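Long-range contacts in lyase/mutase (Burkholderia cenocepacia, PDB 4LSB), which is a lyase/mutase-type protein that binds a magnesium ion and is built as a TIM barrel of parallel strands ringed by helices: residues G30-N36 with V236-G242; A115-G121 with L155-T160; D191-P196 with A213-V218. All coordinates share one frame; numbering follows the deposited sequence.

The three contacts join neighbouring strands or their approaches in one TIM barrel. Contact 1 pairs the first and last strands of the chain, so contacts 2 and 3 both lie within the loop it closes. Contacts 1 and 3 are close, their centres about 9 Å apart, because strands 215-218 and 238-240 are sheet neighbours: Arg238 NE donates to Asn216 OD1 across them. Contact 2 lies at the N-terminal ends of its strands, centre to centre about 18 Å from contact 3, which it touches through Thr160 and Val192. Past the C-terminal strand ends, the side chain of Pro196 and residue Gly242 are each about 9 Å from the magnesium ion, whose site includes Ser58 and Glu97.

Contact 1 of 3, residues G30-N36 with V236-G242; sequences GAFIIPN and VKRVSVG
In this TIM barrel the first and last strands lie side by side, Phe32-Ile34 against Arg238-Ser240, parallel, with the directions of the two short strands 34° apart, which helps carry the sheet round toward a closed ring. Three backbone hydrogen bonds tie them: Phe32 N to Lys237 O at 3.0 Å, Val239 N to Phe32 O at 2.9 Å and Ile34 N to Val239 O at 2.8 Å. Side chains alternate between the two faces of the sheet. Phe32, Ile34, Arg238 and Ser240 share one, where Phe22 of helix 14-25 packs on Ile34 and Arg238. Ile33 and Val239, branched and apolar, share the other, meeting Leu228 of helix 228-233 and Phe266 of the second subunit.

The Phe32 ring and the Arg238 chain run alongside each other. With its CG between the backbone N and the carbonyl carbon (chi1 73°), Phe32 offers a ring face to the arginine methylenes: Arg238 CG sits 3.8 Å from the ring centroid of Phe32, a CH-pi contact offset toward the rim, and Arg238 CD is 3.2 Å from Phe32 CZ. The guanidinium plane is turned 71° from the ring, and its nitrogens are held by Asn216, Thr162 and His26, so the buried charge has several polar partners while its methylenes pack on Phe32 and Ile34. Ile34 CG2 approaches Arg238 CG to 3.7 Å.

At the strand ends, polar groups continue where the ladder stops. Lys237, its chain bent twice, brings NZ back to Gly30 O at 2.9 Å and also bonds Arg28 O. Asn36 suits the far end because its amide can mimic a backbone carbonyl: Asn36 OD1 accepts from Val241 N at 2.9 Å. Beyond it, one water donates to both Asn36 O and Gly242 O.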
ATOM      1  N   GLY B  30     -31.651   0.002  -6.394  1.00 21.51           N
ATOM      2  CA  GLY B  30     -30.551  -0.863  -6.727  1.00 22.46           C
ATOM      3  C   GLY B  30     -29.567  -0.990  -5.580  1.00 22.40           C
ATOM      4  O   GLY B  30     -29.832  -0.501  -4.477  1.00 24.16           O
ATOM      5  N   ALA B  31     -28.477  -1.730  -5.804  1.00 19.29           N
ATOM      6  CA  ALA B  31     -27.388  -1.816  -4.804  1.00 17.45           C
ATOM      7  C   ALA B  31     -26.164  -1.075  -5.339  1.00 17.21           C
ATOM      8  O   ALA B  31     -25.977  -0.966  -6.534  1.00 16.14           O
ATOM      9  CB  ALA B  31     -27.010  -3.284  -4.539  1.00 17.08           C
ATOM     10  N   PHE B  32     -25.318  -0.590  -4.437  1.00 15.87           N
ATOM     11  CA  PHE B  32     -24.054   0.045  -4.860  1.00 16.07           C
ATOM     12  C   PHE B  32     -22.884  -0.602  -4.177  1.00 15.60           C
ATOM     13  O   PHE B  32     -23.015  -1.153  -3.119  1.00 15.81           O
ATOM     14  CB  PHE B  32     -24.048   1.575  -4.631  1.00 16.84           C
ATOM     15  CG  PHE B  32     -23.932   2.004  -3.191  1.00 15.56           C
ATOM     16  CD1 PHE B  32     -25.042   2.066  -2.374  1.00 16.22           C
ATOM     17  CD2 PHE B  32     -22.707   2.425  -2.681  1.00 15.16           C
ATOM     18  CE1 PHE B  32     -24.928   2.462  -1.059  1.00 15.85           C
ATOM     19  CE2 PHE B  32     -22.583   2.829  -1.369  1.00 16.21           C
ATOM     20  CZ  PHE B  32     -23.696   2.826  -0.542  1.00 16.43           C
ATOM     21  N   ILE B  33     -21.717  -0.481  -4.778  1.00 15.12           N
ATOM     22  CA  ILE B  33     -20.522  -1.081  -4.210  1.00 15.47           C
ATOM     23  C   ILE B  33     -19.790   0.051  -3.474  1.00 15.60           C
ATOM     24  O   ILE B  33     -19.654   1.151  -3.997  1.00 15.80           O
ATOM     25  CB  ILE B  33     -19.608  -1.684  -5.295  1.00 15.62           C
ATOM     26  CG1 ILE B  33     -20.315  -2.852  -5.978  1.00 16.16           C
ATOM     27  CG2 ILE B  33     -18.307  -2.134  -4.697  1.00 16.13           C
ATOM     28  CD1 ILE B  33     -19.597  -3.437  -7.197  1.00 16.35           C
ATOM     29  N   ILE B  34     -19.353  -0.255  -2.270  1.00 13.80           N
ATOM     30  CA  ILE B  34     -18.507   0.610  -1.490  1.00 14.20           C
ATOM     31  C   ILE B  34     -17.156  -0.104  -1.336  1.00 13.76           C
ATOM     32  O   ILE B  34     -17.002  -1.074  -0.564  1.00 15.41           O
ATOM     33  CB  ILE B  34     -19.139   1.041  -0.159  1.00 13.55           C
ATOM     34  CG1 ILE B  34     -18.243   2.072   0.535  1.00 13.96           C
ATOM     35  CG2 ILE B  34     -19.388  -0.135   0.761  1.00 14.19           C
ATOM     36  CD1 ILE B  34     -18.941   2.827   1.652  1.00 13.94           C
ATOM     37  N   PRO B  35     -16.171   0.309  -2.162  1.00 13.80           N
ATOM     38  CA  PRO B  35     -14.903  -0.418  -2.122  1.00 13.26           C
ATOM     39  C   PRO B  35     -14.019   0.057  -1.003  1.00 13.13           C
ATOM     40  O   PRO B  35     -14.259   1.135  -0.411  1.00 12.59           O
ATOM     41  CB  PRO B  35     -14.308  -0.092  -3.483  1.00 13.66           C
ATOM     42  CG  PRO B  35     -14.735   1.300  -3.713  1.00 14.05           C
ATOM     43  CD  PRO B  35     -16.142   1.370  -3.181  1.00 14.13           C
ATOM     44  N   ASN B  36     -12.981  -0.726  -0.721  1.00 13.54           N
ATOM     45  CA  ASN B  36     -12.157  -0.571   0.463  1.00 14.60           C
ATOM     46  C   ASN B  36     -10.642  -0.352   0.128  1.00 14.56           C
ATOM     47  O   ASN B  36      -9.880  -1.285   0.101  1.00 15.17           O
ATOM     48  CB  ASN B  36     -12.249  -1.793   1.393  1.00 14.75           C
ATOM     49  CG  ASN B  36     -13.685  -2.138   1.825  1.00 14.96           C
ATOM     50  OD1 ASN B  36     -14.460  -2.711   1.049  1.00 15.98           O
ATOM     51  ND2 ASN B  36     -14.043  -1.796   3.053  1.00 14.43           N
ATOM     52  N   VAL B 236     -30.427  -6.561  -1.250  1.00 16.48           N
ATOM     53  CA  VAL B 236     -29.269  -5.901  -0.698  1.00 15.54           C
ATOM     54  C   VAL B 236     -29.152  -4.494  -1.223  1.00 16.04           C
ATOM     55  O   VAL B 236     -29.444  -4.223  -2.401  1.00 15.02           O
ATOM     56  CB  VAL B 236     -27.981  -6.688  -1.038  1.00 15.51           C
ATOM     57  CG1 VAL B 236     -26.749  -6.021  -0.436  1.00 15.31           C
ATOM     58  CG2 VAL B 236     -28.086  -8.092  -0.455  1.00 15.76           C
ATOM     59  N   LYS B 237     -28.713  -3.582  -0.346  1.00 15.53           N
ATOM     60  CA  LYS B 237     -28.504  -2.199  -0.756  1.00 16.22           C
ATOM     61  C   LYS B 237     -27.033  -1.810  -1.023  1.00 15.92           C
ATOM     62  O   LYS B 237     -26.756  -0.975  -1.866  1.00 17.92           O
ATOM     63  CB  LYS B 237     -29.073  -1.281   0.321  1.00 19.09           C
ATOM     64  CG  LYS B 237     -29.035   0.202  -0.038  1.00 20.57           C
ATOM     65  CD  LYS B 237     -29.674   0.558  -1.365  1.00 22.66           C
ATOM     66  CE  LYS B 237     -31.142   0.123  -1.399  1.00 23.22           C
ATOM     67  NZ  LYS B 237     -31.775   0.579  -2.664  1.00 24.77           N
ATOM     68  N   ARG B 238     -26.127  -2.363  -0.256  1.00 15.65           N
ATOM     69  CA  ARG B 238     -24.699  -1.992  -0.282  1.00 14.49           C
ATOM     70  C   ARG B 238     -23.831  -3.218  -0.278  1.00 14.59           C
ATOM     71  O   ARG B 238     -24.063  -4.142   0.469  1.00 13.41           O
ATOM     72  CB  ARG B 238     -24.338  -1.135   0.921  1.00 14.76           C
ATOM     73  CG  ARG B 238     -23.088  -0.287   0.720  1.00 14.55           C
ATOM     74  CD  ARG B 238     -22.980   0.751   1.845  1.00 14.85           C
ATOM     75  NE  ARG B 238     -22.512   0.138   3.075  1.00 15.73           N
ATOM     76  CZ  ARG B 238     -22.572   0.641   4.313  1.00 15.51           C
ATOM     77  NH1 ARG B 238     -23.108   1.785   4.579  1.00 16.79           N
ATOM     78  NH2 ARG B 238     -22.007  -0.017   5.304  1.00 17.02           N
ATOM     79  N   VAL B 239     -22.787  -3.207  -1.098  1.00 14.07           N
ATOM     80  CA  VAL B 239     -21.893  -4.311  -1.157  1.00 14.05           C
ATOM     81  C   VAL B 239     -20.464  -3.798  -0.983  1.00 14.23           C
ATOM     82  O   VAL B 239     -19.985  -2.944  -1.717  1.00 13.37           O
ATOM     83  CB  VAL B 239     -21.999  -5.035  -2.511  1.00 14.62           C
ATOM     84  CG1 VAL B 239     -21.106  -6.273  -2.499  1.00 14.53           C
ATOM     85  CG2 VAL B 239     -23.432  -5.426  -2.788  1.00 14.37           C
ATOM     86  N   SER B 240     -19.798  -4.340   0.020  1.00 15.34           N
ATOM     87  CA  SER B 240     -18.416  -3.986   0.335  1.00 15.14           C
ATOM     88  C   SER B 240     -17.476  -5.203   0.102  1.00 16.00           C
ATOM     89  O   SER B 240     -17.928  -6.354  -0.200  1.00 14.63           O
ATOM     90  CB  SER B 240     -18.365  -3.538   1.819  1.00 15.77           C
ATOM     91  OG  SER B 240     -18.608  -4.664   2.710  1.00 15.88           O
ATOM     92  N   VAL B 241     -16.161  -4.975   0.256  1.00 15.55           N
ATOM     93  CA  VAL B 241     -15.199  -6.040   0.022  1.00 15.20           C
ATOM     94  C   VAL B 241     -14.143  -6.273   1.131  1.00 15.45           C
ATOM     95  O   VAL B 241     -13.240  -7.082   0.954  1.00 14.68           O
ATOM     96  CB  VAL B 241     -14.470  -5.881  -1.336  1.00 15.57           C
ATOM     97  CG1 VAL B 241     -15.466  -5.866  -2.492  1.00 16.24           C
ATOM     98  CG2 VAL B 241     -13.567  -4.659  -1.346  1.00 15.35           C
ATOM     99  N   GLY B 242     -14.273  -5.600   2.268  1.00 15.62           N
ATOM    100  CA  GLY B 242     -13.353  -5.780   3.378  1.00 17.12           C
ATOM    101  C   GLY B 242     -11.913  -5.650   2.873  1.00 16.40           C
ATOM    102  O   GLY B 242     -11.596  -4.700   2.136  1.00 17.64           O
TER
HETATM  103  O   HOH W   1      -9.472  -4.118   0.597  1.00 14.81           O

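Contact 2 of 3, residues A115-G121 with L155-T160; sequences AEAGAVG and LPFPFT
Apolar contacts gather round Ala115, on the last turn of helix 104-116. Its methyl CB meets Leu155 CD1 at 3.6 Å and approaches the edge of the Phe157 ring, with Phe157 CZ at 4.2 Å from Ala115 CB. A small residue suits this spot, since the leucine and two phenylalanines all converge on it.

With CG anti to the backbone N (chi1 -179°), Phe159 lays one ring face over Gly121, whose CA is 3.6 Å from the Phe159 ring centroid and 15° off the ring normal, a CH-pi contact. A side chain on Gly121 would run into Thr160 O, which suits glycine to this place.

These segments lead into neighbouring parallel strands of the TIM barrel, 121-125 and 160-164, with helix 138-153 as the crossover between them. Gly118 leaves the helix with positive phi (113°), which suits glycine, and ends it in a Schellman motif before strand 121-125; one of the two bonds back into the last turn is Gly118 N to Ala115 O at 2.8 Å.

The polar link is a backbone hydrogen bond, Thr160 N to Val120 O at 3.0 Å. Beside it, Gly121 CA lies 3.0 Å from Thr160 O, where the parallel pairing begins.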
ATOM      1  N   ALA B 115     -16.235  11.107  13.257  1.00 16.64           N
ATOM      2  CA  ALA B 115     -16.822  12.220  12.521  1.00 17.29           C
ATOM      3  C   ALA B 115     -15.858  13.395  12.458  1.00 19.51           C
ATOM      4  O   ALA B 115     -15.678  14.012  11.403  1.00 19.05           O
ATOM      5  CB  ALA B 115     -18.167  12.638  13.131  1.00 17.84           C
ATOM      6  N   GLU B 116     -15.186  13.668  13.581  1.00 21.49           N
ATOM      7  CA  GLU B 116     -14.251  14.762  13.648  1.00 22.61           C
ATOM      8  C   GLU B 116     -13.139  14.515  12.624  1.00 21.17           C
ATOM      9  O   GLU B 116     -12.700  15.446  11.955  1.00 19.21           O
ATOM     10  CB  GLU B 116     -13.745  14.874  15.083  1.00 27.30           C
ATOM     11  CG  GLU B 116     -12.934  16.088  15.444  1.00 33.96           C
ATOM     12  CD  GLU B 116     -12.639  16.097  16.959  1.00 38.17           C
ATOM     13  OE1 GLU B 116     -13.352  16.835  17.700  1.00 43.81           O
ATOM     14  OE2 GLU B 116     -11.743  15.332  17.426  1.00 45.07           O
ATOM     15  N   ALA B 117     -12.737  13.250  12.443  1.00 19.02           N
ATOM     16  CA  ALA B 117     -11.740  12.882  11.429  1.00 18.65           C
ATOM     17  C   ALA B 117     -12.221  12.953  10.004  1.00 18.80           C
ATOM     18  O   ALA B 117     -11.419  12.817   9.067  1.00 19.12           O
ATOM     19  CB  ALA B 117     -11.181  11.491  11.712  1.00 19.08           C
ATOM     20  N   GLY B 118     -13.526  13.159   9.805  1.00 18.01           N
ATOM     21  CA  GLY B 118     -14.085  13.424   8.519  1.00 17.41           C
ATOM     22  C   GLY B 118     -14.996  12.370   7.930  1.00 16.05           C
ATOM     23  O   GLY B 118     -15.551  12.542   6.843  1.00 15.10           O
ATOM     24  N   ALA B 119     -15.174  11.276   8.650  1.00 15.09           N
ATOM     25  CA  ALA B 119     -16.085  10.234   8.203  1.00 15.19           C
ATOM     26  C   ALA B 119     -17.544  10.708   8.262  1.00 15.71           C
ATOM     27  O   ALA B 119     -17.944  11.460   9.143  1.00 15.53           O
ATOM     28  CB  ALA B 119     -15.885   8.965   9.013  1.00 14.98           C
ATOM     29  N   VAL B 120     -18.337  10.222   7.319  1.00 15.41           N
ATOM     30  CA  VAL B 120     -19.758  10.497   7.340  1.00 14.97           C
ATOM     31  C   VAL B 120     -20.565   9.259   7.640  1.00 14.16           C
ATOM     32  O   VAL B 120     -21.788   9.253   7.607  1.00 14.08           O
ATOM     33  CB  VAL B 120     -20.234  11.137   6.058  1.00 15.27           C
ATOM     34  CG1 VAL B 120     -19.706  12.542   5.924  1.00 15.74           C
ATOM     35  CG2 VAL B 120     -19.860  10.299   4.843  1.00 15.58           C
ATOM     36  N   GLY B 121     -19.890   8.169   7.910  1.00 13.89           N
ATOM     37  CA  GLY B 121     -20.535   6.982   8.376  1.00 13.64           C
ATOM     38  C   GLY B 121     -19.513   6.076   9.029  1.00 13.98           C
ATOM     39  O   GLY B 121     -18.290   6.281   8.940  1.00 13.43           O
ATOM     40  N   LEU B 155     -24.733  14.926  15.604  1.00 21.27           N
ATOM     41  CA  LEU B 155     -23.863  15.594  14.674  1.00 20.46           C
ATOM     42  C   LEU B 155     -24.709  16.486  13.793  1.00 21.15           C
ATOM     43  O   LEU B 155     -25.904  16.209  13.629  1.00 20.36           O
ATOM     44  CB  LEU B 155     -23.133  14.570  13.777  1.00 19.18           C
ATOM     45  CG  LEU B 155     -22.167  13.606  14.495  1.00 18.54           C
ATOM     46  CD1 LEU B 155     -21.732  12.504  13.559  1.00 18.77           C
ATOM     47  CD2 LEU B 155     -20.965  14.323  15.095  1.00 20.71           C
ATOM     48  N   PRO B 156     -24.093  17.505  13.197  1.00 21.36           N
ATOM     49  CA  PRO B 156     -24.877  18.481  12.391  1.00 23.86           C
ATOM     50  C   PRO B 156     -25.076  18.072  10.908  1.00 23.53           C
ATOM     51  O   PRO B 156     -25.363  18.916  10.050  1.00 25.80           O
ATOM     52  CB  PRO B 156     -24.035  19.752  12.486  1.00 23.18           C
ATOM     53  CG  PRO B 156     -22.640  19.269  12.619  1.00 23.07           C
ATOM     54  CD  PRO B 156     -22.722  17.987  13.438  1.00 21.76           C
ATOM     55  N   PHE B 157     -24.919  16.794  10.631  1.00 22.85           N
ATOM     56  CA  PHE B 157     -25.139  16.226   9.292  1.00 22.78           C
ATOM     57  C   PHE B 157     -25.528  14.789   9.513  1.00 22.53           C
ATOM     58  O   PHE B 157     -25.346  14.266  10.613  1.00 20.05           O
ATOM     59  CB  PHE B 157     -23.879  16.302   8.429  1.00 23.47           C
ATOM     60  CG  PHE B 157     -22.660  15.773   9.100  1.00 23.96           C
ATOM     61  CD1 PHE B 157     -22.404  14.402   9.159  1.00 25.50           C
ATOM     62  CD2 PHE B 157     -21.769  16.641   9.692  1.00 25.60           C
ATOM     63  CE1 PHE B 157     -21.272  13.922   9.795  1.00 26.43           C
ATOM     64  CE2 PHE B 157     -20.650  16.165  10.319  1.00 25.82           C
ATOM     65  CZ  PHE B 157     -20.401  14.806  10.383  1.00 25.32           C
ATOM     66  N   PRO B 158     -26.112  14.139   8.484  1.00 21.90           N
ATOM     67  CA  PRO B 158     -26.563  12.785   8.702  1.00 21.67           C
ATOM     68  C   PRO B 158     -25.384  11.795   8.705  1.00 21.43           C
ATOM     69  O   PRO B 158     -24.658  11.659   7.716  1.00 25.55           O
ATOM     70  CB  PRO B 158     -27.496  12.506   7.516  1.00 23.07           C
ATOM     71  CG  PRO B 158     -27.302  13.610   6.545  1.00 23.89           C
ATOM     72  CD  PRO B 158     -26.611  14.746   7.241  1.00 23.20           C
ATOM     73  N   PHE B 159     -25.188  11.120   9.809  1.00 18.74           N
ATOM     74  CA  PHE B 159     -24.102  10.137   9.928  1.00 17.70           C
ATOM     75  C   PHE B 159     -24.730   8.769   9.735  1.00 16.41           C
ATOM     76  O   PHE B 159     -25.729   8.440  10.408  1.00 15.89           O
ATOM     77  CB  PHE B 159     -23.407  10.251  11.277  1.00 17.18           C
ATOM     78  CG  PHE B 159     -22.241   9.288  11.470  1.00 15.90           C
ATOM     79  CD1 PHE B 159     -22.452   7.973  11.852  1.00 16.47           C
ATOM     80  CD2 PHE B 159     -20.942   9.730  11.301  1.00 15.52           C
ATOM     81  CE1 PHE B 159     -21.394   7.128  12.033  1.00 16.06           C
ATOM     82  CE2 PHE B 159     -19.890   8.885  11.464  1.00 16.31           C
ATOM     83  CZ  PHE B 159     -20.115   7.569  11.833  1.00 16.27           C
ATOM     84  N   THR B 160     -24.220   8.015   8.769  1.00 15.22           N
ATOM     85  CA  THR B 160     -24.793   6.715   8.428  1.00 15.31           C
ATOM     86  C   THR B 160     -24.119   5.629   9.234  1.00 14.19           C
ATOM     87  O   THR B 160     -22.958   5.268   8.964  1.00 13.73           O
ATOM     88  CB  THR B 160     -24.667   6.392   6.941  1.00 15.42           C
ATOM     89  OG1 THR B 160     -25.401   7.367   6.211  1.00 15.29           O
ATOM     90  CG2 THR B 160     -25.213   4.999   6.653  1.00 15.35           C
TER

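Contact 3 of 3, residues D191-P196 with A213-V218; sequences DVLYAP and APVNVV
Leu193 uses both its backbone polar atoms to join strand 192-194 to strand 215-218: Leu193 N donates to Pro214 O at 2.9 Å, and Leu193 O accepts from Asn216 N, also at 2.9 Å. Pro214, with no N-H to give, still supplies the acceptor that starts the ladder. Further along, one water accepts from Ala195 N at 2.9 Å and lies 2.8 Å from Asn216 O, to which it probably donates; a second donates to Ala195 O and accepts from Val218 N, continuing the pairing indirectly.

The Asn216 side chain lies alongside Tyr194, its amide turned 55° from the ring. Both CG atoms are anti to their own backbone N (chi1 177° and 171°), which sends the two side chains the same way. Asn216 ND2 stands 3.3 Å above the ring centre of Tyr194, while Pro196 CD packs on the opposite face. Asparagine suits this buried place because its two ends satisfy different neighbours: OD1 accepts from Arg238 NE, and ND2 bonds Ser240 OG. Tyr194 OH lies 3.2 Å from Val218 CB. Asp191 OD2 has partners beyond the two segments, a salt bridge with Arg153 and Leu161 N as donor.

In this TIM-barrel beta-alpha-beta crossover, helix 201-211 links the strands. Leu193 packs against helices 175-187 and 201-211, while on its other side strand 192-194 is hydrogen-bonded to strand 160-164, with Val192 touching Thr160 and Thr162.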
ATOM      1  N   ASP B 191     -28.617   2.726  10.842  1.00 15.95           N
ATOM      2  CA  ASP B 191     -29.110   3.072   9.505  1.00 16.57           C
ATOM      3  C   ASP B 191     -28.906   1.966   8.507  1.00 16.05           C
ATOM      4  O   ASP B 191     -29.656   1.835   7.555  1.00 16.50           O
ATOM      5  CB  ASP B 191     -28.360   4.305   9.021  1.00 16.75           C
ATOM      6  CG  ASP B 191     -28.520   5.468   9.968  1.00 18.67           C
ATOM      7  OD1 ASP B 191     -29.638   6.021  10.019  1.00 19.64           O
ATOM      8  OD2 ASP B 191     -27.551   5.831  10.662  1.00 16.24           O
ATOM      9  N   VAL B 192     -27.863   1.165   8.715  1.00 16.13           N
ATOM     10  CA  VAL B 192     -27.486   0.108   7.780  1.00 15.37           C
ATOM     11  C   VAL B 192     -27.119  -1.084   8.617  1.00 15.07           C
ATOM     12  O   VAL B 192     -26.577  -0.922   9.714  1.00 16.05           O
ATOM     13  CB  VAL B 192     -26.293   0.494   6.898  1.00 15.09           C
ATOM     14  CG1 VAL B 192     -25.963  -0.639   5.929  1.00 15.49           C
ATOM     15  CG2 VAL B 192     -26.549   1.790   6.161  1.00 15.63           C
ATOM     16  N   LEU B 193     -27.537  -2.267   8.186  1.00 14.89           N
ATOM     17  CA  LEU B 193     -27.312  -3.481   8.974  1.00 15.41           C
ATOM     18  C   LEU B 193     -26.384  -4.434   8.196  1.00 14.91           C
ATOM     19  O   LEU B 193     -26.475  -4.564   7.005  1.00 13.98           O
ATOM     20  CB  LEU B 193     -28.627  -4.214   9.303  1.00 15.37           C
ATOM     21  CG  LEU B 193     -29.591  -3.529  10.268  1.00 15.59           C
ATOM     22  CD1 LEU B 193     -28.922  -3.137  11.585  1.00 15.81           C
ATOM     23  CD2 LEU B 193     -30.217  -2.337   9.565  1.00 15.36           C
ATOM     24  N   TYR B 194     -25.500  -5.116   8.899  1.00 15.16           N
ATOM     25  CA  TYR B 194     -24.460  -5.903   8.212  1.00 16.21           C
ATOM     26  C   TYR B 194     -24.060  -7.126   9.063  1.00 17.74           C
ATOM     27  O   TYR B 194     -23.630  -6.958  10.203  1.00 17.50           O
ATOM     28  CB  TYR B 194     -23.275  -4.994   7.939  1.00 16.06           C
ATOM     29  CG  TYR B 194     -21.927  -5.555   7.405  1.00 16.29           C
ATOM     30  CD1 TYR B 194     -21.803  -6.761   6.729  1.00 17.18           C
ATOM     31  CD2 TYR B 194     -20.788  -4.783   7.527  1.00 17.19           C
ATOM     32  CE1 TYR B 194     -20.568  -7.197   6.251  1.00 17.09           C
ATOM     33  CE2 TYR B 194     -19.574  -5.209   7.062  1.00 17.43           C
ATOM     34  CZ  TYR B 194     -19.473  -6.421   6.423  1.00 18.06           C
ATOM     35  OH  TYR B 194     -18.215  -6.770   5.968  1.00 16.48           O
ATOM     36  N   ALA B 195     -24.215  -8.324   8.480  1.00 17.39           N
ATOM     37  CA  ALA B 195     -23.736  -9.589   9.099  1.00 20.38           C
ATOM     38  C   ALA B 195     -22.646 -10.258   8.243  1.00 19.76           C
ATOM     39  O   ALA B 195     -22.960 -11.007   7.347  1.00 22.06           O
ATOM     40  CB  ALA B 195     -24.898 -10.537   9.272  1.00 20.27           C
ATOM     41  N   PRO B 196     -21.371  -9.976   8.510  1.00 20.51           N
ATOM     42  CA  PRO B 196     -20.347 -10.551   7.662  1.00 19.67           C
ATOM     43  C   PRO B 196     -20.298 -12.070   7.830  1.00 21.66           C
ATOM     44  O   PRO B 196     -20.571 -12.589   8.915  1.00 21.16           O
ATOM     45  CB  PRO B 196     -19.066  -9.867   8.124  1.00 20.12           C
ATOM     46  CG  PRO B 196     -19.371  -9.347   9.476  1.00 19.61           C
ATOM     47  CD  PRO B 196     -20.804  -9.087   9.537  1.00 19.88           C
ATOM     48  N   ALA B 213     -34.727  -2.114   6.417  1.00 21.10           N
ATOM     49  CA  ALA B 213     -33.738  -1.033   6.287  1.00 19.30           C
ATOM     50  C   ALA B 213     -32.539  -1.539   5.458  1.00 17.87           C
ATOM     51  O   ALA B 213     -32.402  -2.738   5.247  1.00 19.34           O
ATOM     52  CB  ALA B 213     -33.294  -0.625   7.681  1.00 18.56           C
ATOM     53  N   PRO B 214     -31.680  -0.637   4.986  1.00 16.80           N
ATOM     54  CA  PRO B 214     -30.574  -1.061   4.134  1.00 15.51           C
ATOM     55  C   PRO B 214     -29.681  -2.126   4.760  1.00 14.86           C
ATOM     56  O   PRO B 214     -29.268  -2.001   5.914  1.00 15.26           O
ATOM     57  CB  PRO B 214     -29.789   0.213   3.938  1.00 14.95           C
ATOM     58  CG  PRO B 214     -30.858   1.293   3.954  1.00 17.26           C
ATOM     59  CD  PRO B 214     -31.733   0.840   5.085  1.00 17.04           C
ATOM     60  N   VAL B 215     -29.270  -3.071   3.947  1.00 14.27           N
ATOM     61  CA  VAL B 215     -28.327  -4.121   4.367  1.00 14.13           C
ATOM     62  C   VAL B 215     -27.059  -4.051   3.520  1.00 14.15           C
ATOM     63  O   VAL B 215     -27.132  -3.863   2.291  1.00 14.12           O
ATOM     64  CB  VAL B 215     -28.999  -5.506   4.304  1.00 13.79           C
ATOM     65  CG1 VAL B 215     -27.994  -6.657   4.449  1.00 13.58           C
ATOM     66  CG2 VAL B 215     -30.089  -5.599   5.360  1.00 14.30           C
ATOM     67  N   ASN B 216     -25.894  -4.169   4.179  1.00 14.19           N
ATOM     68  CA  ASN B 216     -24.606  -4.290   3.478  1.00 14.01           C
ATOM     69  C   ASN B 216     -24.246  -5.760   3.516  1.00 14.49           C
ATOM     70  O   ASN B 216     -24.397  -6.406   4.553  1.00 14.52           O
ATOM     71  CB  ASN B 216     -23.534  -3.483   4.251  1.00 13.90           C
ATOM     72  CG  ASN B 216     -22.141  -3.590   3.648  1.00 14.02           C
ATOM     73  OD1 ASN B 216     -21.719  -2.681   2.987  1.00 15.01           O
ATOM     74  ND2 ASN B 216     -21.388  -4.655   3.962  1.00 13.94           N
ATOM     75  N   VAL B 217     -23.754  -6.268   2.389  1.00 14.72           N
ATOM     76  CA  VAL B 217     -23.204  -7.613   2.291  1.00 15.70           C
ATOM     77  C   VAL B 217     -21.755  -7.476   1.802  1.00 15.77           C
ATOM     78  O   VAL B 217     -21.475  -6.639   0.928  1.00 15.26           O
ATOM     79  CB  VAL B 217     -24.001  -8.447   1.272  1.00 16.42           C
ATOM     80  CG1 VAL B 217     -23.241  -9.687   0.871  1.00 16.16           C
ATOM     81  CG2 VAL B 217     -25.372  -8.775   1.875  1.00 16.24           C
ATOM     82  N   VAL B 218     -20.852  -8.240   2.407  1.00 15.94           N
ATOM     83  CA  VAL B 218     -19.441  -8.227   1.984  1.00 16.10           C
ATOM     84  C   VAL B 218     -19.209  -9.424   1.075  1.00 17.23           C
ATOM     85  O   VAL B 218     -19.737 -10.500   1.307  1.00 16.58           O
ATOM     86  CB  VAL B 218     -18.440  -8.242   3.165  1.00 16.67           C
ATOM     87  CG1 VAL B 218     -18.574  -9.495   4.016  1.00 17.52           C
ATOM     88  CG2 VAL B 218     -17.020  -8.109   2.641  1.00 17.17           C
TER
HETATM   89  O   HOH W   2     -25.167  -8.773   5.822  1.00 15.48           O
HETATM   90  O   HOH W   3     -22.115 -10.144   4.461  1.00 24.14           O